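Local coordinates for CRISPR-associated protein, Cse1 family (Acidimicrobium ferrooxidans, PDB 4H3T) that is probably the large Cse1 subunit of the type I-E CRISPR surveillance complex Cascade, which in relatives takes part in recognising and binding invading DNA, at residues A64-R69 and D233-E238; G417-A422 and R501-L506. The protein carries 1 engineered substitution. All coordinates share one frame; numbering follows the deposited sequence.

Contact 1 (A64-R69 and D233-E238)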
loop_
_atom_site.group_PDB
_atom_site.type_symbol
_atom_site.label_atom_id
_atom_site.label_comp_id
_atom_site.label_asym_id
_atom_site.label_seq_id
_atom_site.Cartn_x
_atom_site.Cartn_y
_atom_site.Cartn_z
ATOM N N ALA A 64 -0.267 7.776 -18.521
ATOM C CA ALA A 64 0.924 7.335 -19.267
ATOM C C ALA A 64 0.575 6.354 -20.380
ATOM O O ALA A 64 1.024 6.569 -21.506
ATOM C CB ALA A 64 1.945 6.721 -18.339
ATOM N N TYR A 65 -0.260 5.315 -20.099
ATOM C CA TYR A 65 -0.652 4.358 -21.151
ATOM C C TYR A 65 -1.343 5.048 -22.333
ATOM O O TYR A 65 -1.162 4.650 -23.510
ATOM C CB TYR A 65 -1.584 3.282 -20.579
ATOM C CG TYR A 65 -0.885 2.195 -19.824
ATOM C CD1 TYR A 65 -0.103 1.247 -20.489
ATOM C CD2 TYR A 65 -1.151 1.988 -18.471
ATOM C CE1 TYR A 65 0.434 0.147 -19.815
ATOM C CE2 TYR A 65 -0.637 0.902 -17.794
ATOM C CZ TYR A 65 0.165 -0.022 -18.462
ATOM O OH TYR A 65 0.713 -1.066 -17.730
ATOM N N ARG A 66 -2.132 6.098 -22.036
ATOM C CA ARG A 66 -2.864 6.831 -23.083
ATOM C C ARG A 66 -1.950 7.781 -23.820
ATOM O O ARG A 66 -2.086 7.902 -25.056
ATOM C CB ARG A 66 -4.083 7.590 -22.515
ATOM C CG ARG A 66 -5.170 6.721 -21.854
ATOM C CD ARG A 66 -5.701 5.671 -22.834
ATOM N NE ARG A 66 -6.440 6.319 -23.918
ATOM C CZ ARG A 66 -6.764 5.765 -25.083
ATOM N NH1 ARG A 66 -6.355 4.532 -25.384
ATOM N NH2 ARG A 66 -7.504 6.430 -25.953
ATOM N N ILE A 67 -1.047 8.489 -23.103
ATOM C CA ILE A 67 -0.123 9.410 -23.794
ATOM C C ILE A 67 0.843 8.594 -24.663
ATOM O O ILE A 67 1.129 8.968 -25.783
ATOM C CB ILE A 67 0.660 10.292 -22.781
ATOM C CG1 ILE A 67 -0.234 11.364 -22.129
ATOM C CG2 ILE A 67 1.865 10.940 -23.453
ATOM C CD1 ILE A 67 0.321 11.931 -20.813
ATOM N N LEU A 68 1.423 7.527 -24.111
ATOM C CA LEU A 68 2.420 6.759 -24.851
ATOM C C LEU A 68 1.791 5.774 -25.864
ATOM O O LEU A 68 2.520 5.191 -26.689
ATOM C CB LEU A 68 3.271 5.996 -23.801
ATOM C CG LEU A 68 4.019 6.923 -22.792
ATOM C CD1 LEU A 68 4.648 6.100 -21.676
ATOM C CD2 LEU A 68 5.101 7.743 -23.455
ATOM N N ARG A 69 0.458 5.523 -25.778
ATOM C CA ARG A 69 -0.240 4.562 -26.637
ATOM C C ARG A 69 0.496 3.243 -26.501
ATOM O O ARG A 69 0.721 2.527 -27.438
ATOM C CB ARG A 69 -0.324 5.069 -28.087
ATOM C CG ARG A 69 -1.075 6.402 -28.096
ATOM C CD ARG A 69 -1.431 6.952 -29.461
ATOM N NE ARG A 69 -2.225 6.008 -30.257
ATOM C CZ ARG A 69 -3.525 5.737 -30.098
ATOM N NH1 ARG A 69 -4.128 4.860 -30.897
ATOM N NH2 ARG A 69 -4.228 6.327 -29.127
ATOM N N ASP A 233 -8.778 0.311 -24.003
ATOM C CA ASP A 233 -8.931 0.473 -22.536
ATOM C C ASP A 233 -8.738 1.946 -22.188
ATOM O O ASP A 233 -7.624 2.425 -22.190
ATOM C CB ASP A 233 -7.931 -0.435 -21.813
ATOM C CG ASP A 233 -7.737 -0.108 -20.347
ATOM O OD1 ASP A 233 -8.743 0.232 -19.666
ATOM O OD2 ASP A 233 -6.586 -0.189 -19.879
ATOM N N VAL A 234 -9.829 2.679 -21.955
ATOM C CA VAL A 234 -9.724 4.114 -21.771
ATOM C C VAL A 234 -10.106 4.546 -20.322
ATOM O O VAL A 234 -10.944 3.959 -19.663
ATOM C CB VAL A 234 -10.515 4.909 -22.866
ATOM C CG1 VAL A 234 -10.076 4.482 -24.271
ATOM C CG2 VAL A 234 -12.022 4.781 -22.723
ATOM N N PRO A 235 -9.504 5.630 -19.865
ATOM C CA PRO A 235 -9.793 6.115 -18.511
ATOM C C PRO A 235 -11.126 6.866 -18.437
ATOM O O PRO A 235 -11.714 7.209 -19.460
ATOM C CB PRO A 235 -8.606 7.032 -18.229
ATOM C CG PRO A 235 -8.227 7.542 -19.547
ATOM C CD PRO A 235 -8.445 6.449 -20.498
ATOM N N ALA A 236 -11.541 7.168 -17.219
ATOM C CA ALA A 236 -12.827 7.771 -16.919
ATOM C C ALA A 236 -13.089 9.089 -17.682
ATOM O O ALA A 236 -14.223 9.301 -18.124
ATOM C CB ALA A 236 -12.980 7.989 -15.425
ATOM N N TRP A 237 -12.072 9.930 -17.824
ATOM C CA TRP A 237 -12.198 11.234 -18.504
ATOM C C TRP A 237 -12.289 11.100 -20.016
ATOM O O TRP A 237 -12.614 12.086 -20.632
ATOM C CB TRP A 237 -11.066 12.220 -18.140
ATOM C CG TRP A 237 -9.717 11.724 -18.475
ATOM C CD1 TRP A 237 -9.135 11.650 -19.715
ATOM C CD2 TRP A 237 -8.835 11.060 -17.572
ATOM N NE1 TRP A 237 -7.893 11.114 -19.606
ATOM C CE2 TRP A 237 -7.702 10.679 -18.307
ATOM C CE3 TRP A 237 -8.869 10.804 -16.197
ATOM C CZ2 TRP A 237 -6.634 10.014 -17.721
ATOM C CZ3 TRP A 237 -7.808 10.138 -15.625
ATOM C CH2 TRP A 237 -6.675 9.812 -16.381
ATOM N N GLU A 238 -12.071 9.912 -20.617
ATOM C CA GLU A 238 -12.315 9.685 -22.038
ATOM C C GLU A 238 -13.661 9.078 -22.207
ATOM O O GLU A 238 -14.138 9.009 -23.300
ATOM C CB GLU A 238 -11.248 8.774 -22.682
ATOM C CG GLU A 238 -9.885 9.440 -22.720
ATOM C CD GLU A 238 -8.896 8.691 -23.571
ATOM O OE1 GLU A 238 -9.308 8.065 -24.566
ATOM O OE2 GLU A 238 -7.695 8.719 -23.232
#
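R66 reaches from the last turn of helix 52-68 to E238 and grips its carboxylate side-on, one nitrogen to each oxygen. The bond from R66 NE to E238 OE2 is 2.8 Å long and fairly straight, and it runs close to the guanidinium plane; the bond from R66 NH2 to E238 OE1, also 2.8 Å, is more bent at 133°. The two flat groups are turned 49° against each other, so the pair is not coplanar. Packing is closest around the arginine: R66 CG lies 3.6 Å from P235 CD, and V234 CG1 sits 3.6 Å above the R66 guanidinium plane, over its centre. Bends at chi2 and chi3 fold the chain so that its methylenes pass the proline while its head meets the glutamate. The salt bridge thus ties the C-terminal part of a helix to the long loop between helix 210-217 and strand 248-249, in the N-terminal part of the Cse1 fold. E238 OE2 also bonds to Y94 OH from helix 88-98, which brings a third element to this carboxylate. With an alanine here, E238 would probably lose its charged mate and V234 CG1 the flat group it covers. The side of the arginine toward D233 is looser: R66 CD is 3.8 Å from D233 O, and R66 NH1 comes no nearer to D233 O than 4.0 Å, making instead a weak hydrogen bond to E231 O.

Contact 2 (G417-A422 and R501-L506); sequences GYVAEA and RELAQL
V419 and E502 meet obliquely, the valine presenting one methyl to the first methylene of the glutamate: V419 CG1 lies 3.4 Å from E502 CB. That methyl stands anti to the backbone N (chi1 165°), which carries it across to the facing helix, and V419 CG1 also lies 4.2 Å from L503 CG. The glutamate touches the valine through carbon alone. Its chain bends at chi2 (-70°), and its carboxylate is held from within its own segment by a salt bridge, R501 NH2 to E502 OE2 at 2.7 Å, made on the anti lone pair and near the guanidinium plane. The short helix 417-420 is joined in this way to the C-terminal part of helix 481-504 within the helical C-terminal region of the protein. Other helices complete the surroundings: F521 of helix 511-532 packs on V419, while L455 of helix 445-473 touches A420, R501 and E502. Further along both segments, L506 directs both its methyls at A422, with L506 CD2 3.8 Å from A422 CB and L506 CD1 at 4.0 Å from the same atom. No hydrogen bond links the two segments, although A422 O is bonded by Q510 NE2 further along the chain.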
loop_
_atom_site.group_PDB
_atom_site.type_symbol
_atom_site.label_atom_id
_atom_site.label_comp_id
_atom_site.label_asym_id
_atom_site.label_seq_id
_atom_site.Cartn_x
_atom_site.Cartn_y
_atom_site.Cartn_z
ATOM N N GLY A 417 10.678 -14.630 25.304
ATOM C CA GLY A 417 9.497 -14.728 26.134
ATOM C C GLY A 417 9.796 -15.378 27.489
ATOM O O GLY A 417 9.173 -15.032 28.467
ATOM N N TYR A 418 10.722 -16.356 27.552
ATOM C CA TYR A 418 11.082 -17.040 28.810
ATOM C C TYR A 418 11.722 -16.059 29.790
ATOM O O TYR A 418 11.544 -16.189 30.956
ATOM C CB TYR A 418 12.043 -18.161 28.492
ATOM C CG TYR A 418 11.398 -19.213 27.656
ATOM C CD1 TYR A 418 10.349 -19.972 28.155
ATOM C CD2 TYR A 418 11.833 -19.460 26.349
ATOM C CE1 TYR A 418 9.735 -20.945 27.385
ATOM C CE2 TYR A 418 11.226 -20.432 25.562
ATOM C CZ TYR A 418 10.188 -21.194 26.095
ATOM O OH TYR A 418 9.553 -22.185 25.376
ATOM N N VAL A 419 12.407 -15.029 29.303
ATOM C CA VAL A 419 13.002 -13.999 30.147
ATOM C C VAL A 419 11.907 -12.988 30.525
ATOM O O VAL A 419 11.864 -12.530 31.672
ATOM C CB VAL A 419 14.219 -13.334 29.407
ATOM C CG1 VAL A 419 14.644 -12.032 30.082
ATOM C CG2 VAL A 419 15.367 -14.318 29.336
ATOM N N ALA A 420 11.044 -12.603 29.566
ATOM C CA ALA A 420 9.974 -11.610 29.819
ATOM C C ALA A 420 9.039 -12.076 30.946
ATOM O O ALA A 420 8.579 -11.286 31.761
ATOM C CB ALA A 420 9.164 -11.395 28.561
ATOM N N GLU A 421 8.776 -13.350 30.983
ATOM C CA GLU A 421 7.859 -13.886 31.984
ATOM C C GLU A 421 8.510 -14.173 33.351
ATOM O O GLU A 421 7.795 -14.593 34.282
ATOM C CB GLU A 421 7.213 -15.160 31.440
ATOM C CG GLU A 421 8.104 -16.370 31.426
ATOM C CD GLU A 421 7.454 -17.546 30.741
ATOM O OE1 GLU A 421 6.365 -17.368 30.158
ATOM O OE2 GLU A 421 8.029 -18.654 30.806
ATOM N N ALA A 422 9.863 -14.064 33.459
ATOM C CA ALA A 422 10.568 -14.408 34.685
ATOM C C ALA A 422 10.021 -13.666 35.900
ATOM O O ALA A 422 9.916 -14.255 36.971
ATOM C CB ALA A 422 12.068 -14.113 34.548
ATOM N N ARG A 501 19.431 -7.047 30.127
ATOM C CA ARG A 501 18.732 -5.935 30.780
ATOM C C ARG A 501 17.529 -6.427 31.630
ATOM O O ARG A 501 17.362 -6.030 32.782
ATOM C CB ARG A 501 18.247 -4.942 29.733
ATOM C CG ARG A 501 17.591 -3.726 30.336
ATOM C CD ARG A 501 16.818 -3.010 29.255
ATOM N NE ARG A 501 15.589 -3.749 28.944
ATOM C CZ ARG A 501 14.759 -3.473 27.945
ATOM N NH1 ARG A 501 15.012 -2.466 27.119
ATOM N NH2 ARG A 501 13.668 -4.200 27.767
ATOM N N GLU A 502 16.728 -7.299 31.073
ATOM C CA GLU A 502 15.538 -7.824 31.789
ATOM C C GLU A 502 15.896 -8.649 33.014
ATOM O O GLU A 502 15.258 -8.500 34.057
ATOM C CB GLU A 502 14.693 -8.675 30.805
ATOM C CG GLU A 502 14.023 -7.828 29.742
ATOM C CD GLU A 502 12.910 -6.949 30.288
ATOM O OE1 GLU A 502 12.272 -7.318 31.301
ATOM O OE2 GLU A 502 12.735 -5.844 29.737
ATOM N N LEU A 503 16.931 -9.507 32.905
ATOM C CA LEU A 503 17.380 -10.305 34.036
ATOM C C LEU A 503 17.901 -9.411 35.155
ATOM O O LEU A 503 17.606 -9.654 36.311
ATOM C CB LEU A 503 18.457 -11.306 33.623
ATOM C CG LEU A 503 17.996 -12.373 32.628
ATOM C CD1 LEU A 503 19.228 -13.065 31.953
ATOM C CD2 LEU A 503 17.042 -13.384 33.308
ATOM N N ALA A 504 18.611 -8.349 34.826
ATOM C CA ALA A 504 19.156 -7.450 35.860
ATOM C C ALA A 504 18.040 -6.686 36.627
ATOM O O ALA A 504 18.293 -6.163 37.691
ATOM C CB ALA A 504 20.144 -6.447 35.207
ATOM N N GLN A 505 16.836 -6.594 36.087
ATOM C CA GLN A 505 15.720 -5.909 36.750
ATOM C C GLN A 505 14.924 -6.815 37.696
ATOM O O GLN A 505 14.047 -6.312 38.388
ATOM C CB GLN A 505 14.756 -5.372 35.705
ATOM C CG GLN A 505 15.355 -4.241 34.842
ATOM C CD GLN A 505 14.762 -2.883 35.173
ATOM O OE1 GLN A 505 14.677 -2.473 36.347
ATOM N NE2 GLN A 505 14.331 -2.150 34.144
ATOM N N LEU A 506 15.206 -8.126 37.732
ATOM C CA LEU A 506 14.442 -9.045 38.594
ATOM C C LEU A 506 14.660 -8.760 40.045
ATOM O O LEU A 506 15.782 -8.514 40.445
ATOM C CB LEU A 506 14.820 -10.499 38.318
ATOM C CG LEU A 506 14.365 -11.032 36.947
ATOM C CD1 LEU A 506 14.995 -12.363 36.696
ATOM C CD2 LEU A 506 12.861 -11.167 36.883
#

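From the N terminus, the chain runs through helix 52-68 and winds through some 160 residues, with more helix than strand, before 233-238 returns to that helix and closes contact 1. It then builds most of its strands, including strands 263-272, 275-289, 359-370 and 375-387, before helix 397-415 leads to 417-422. Contact 2 closes a shorter, mainly helical loop of 78 residues. The two loops follow in series, neither nesting nor crossing. Their centres are about 60 Å apart, on opposite sides of the chain's centre: contact 1 belongs to the N-terminal part, whereas contact 2 joins helix 417-420 to the C-terminal part of helix 481-504 in the helical C-terminal region.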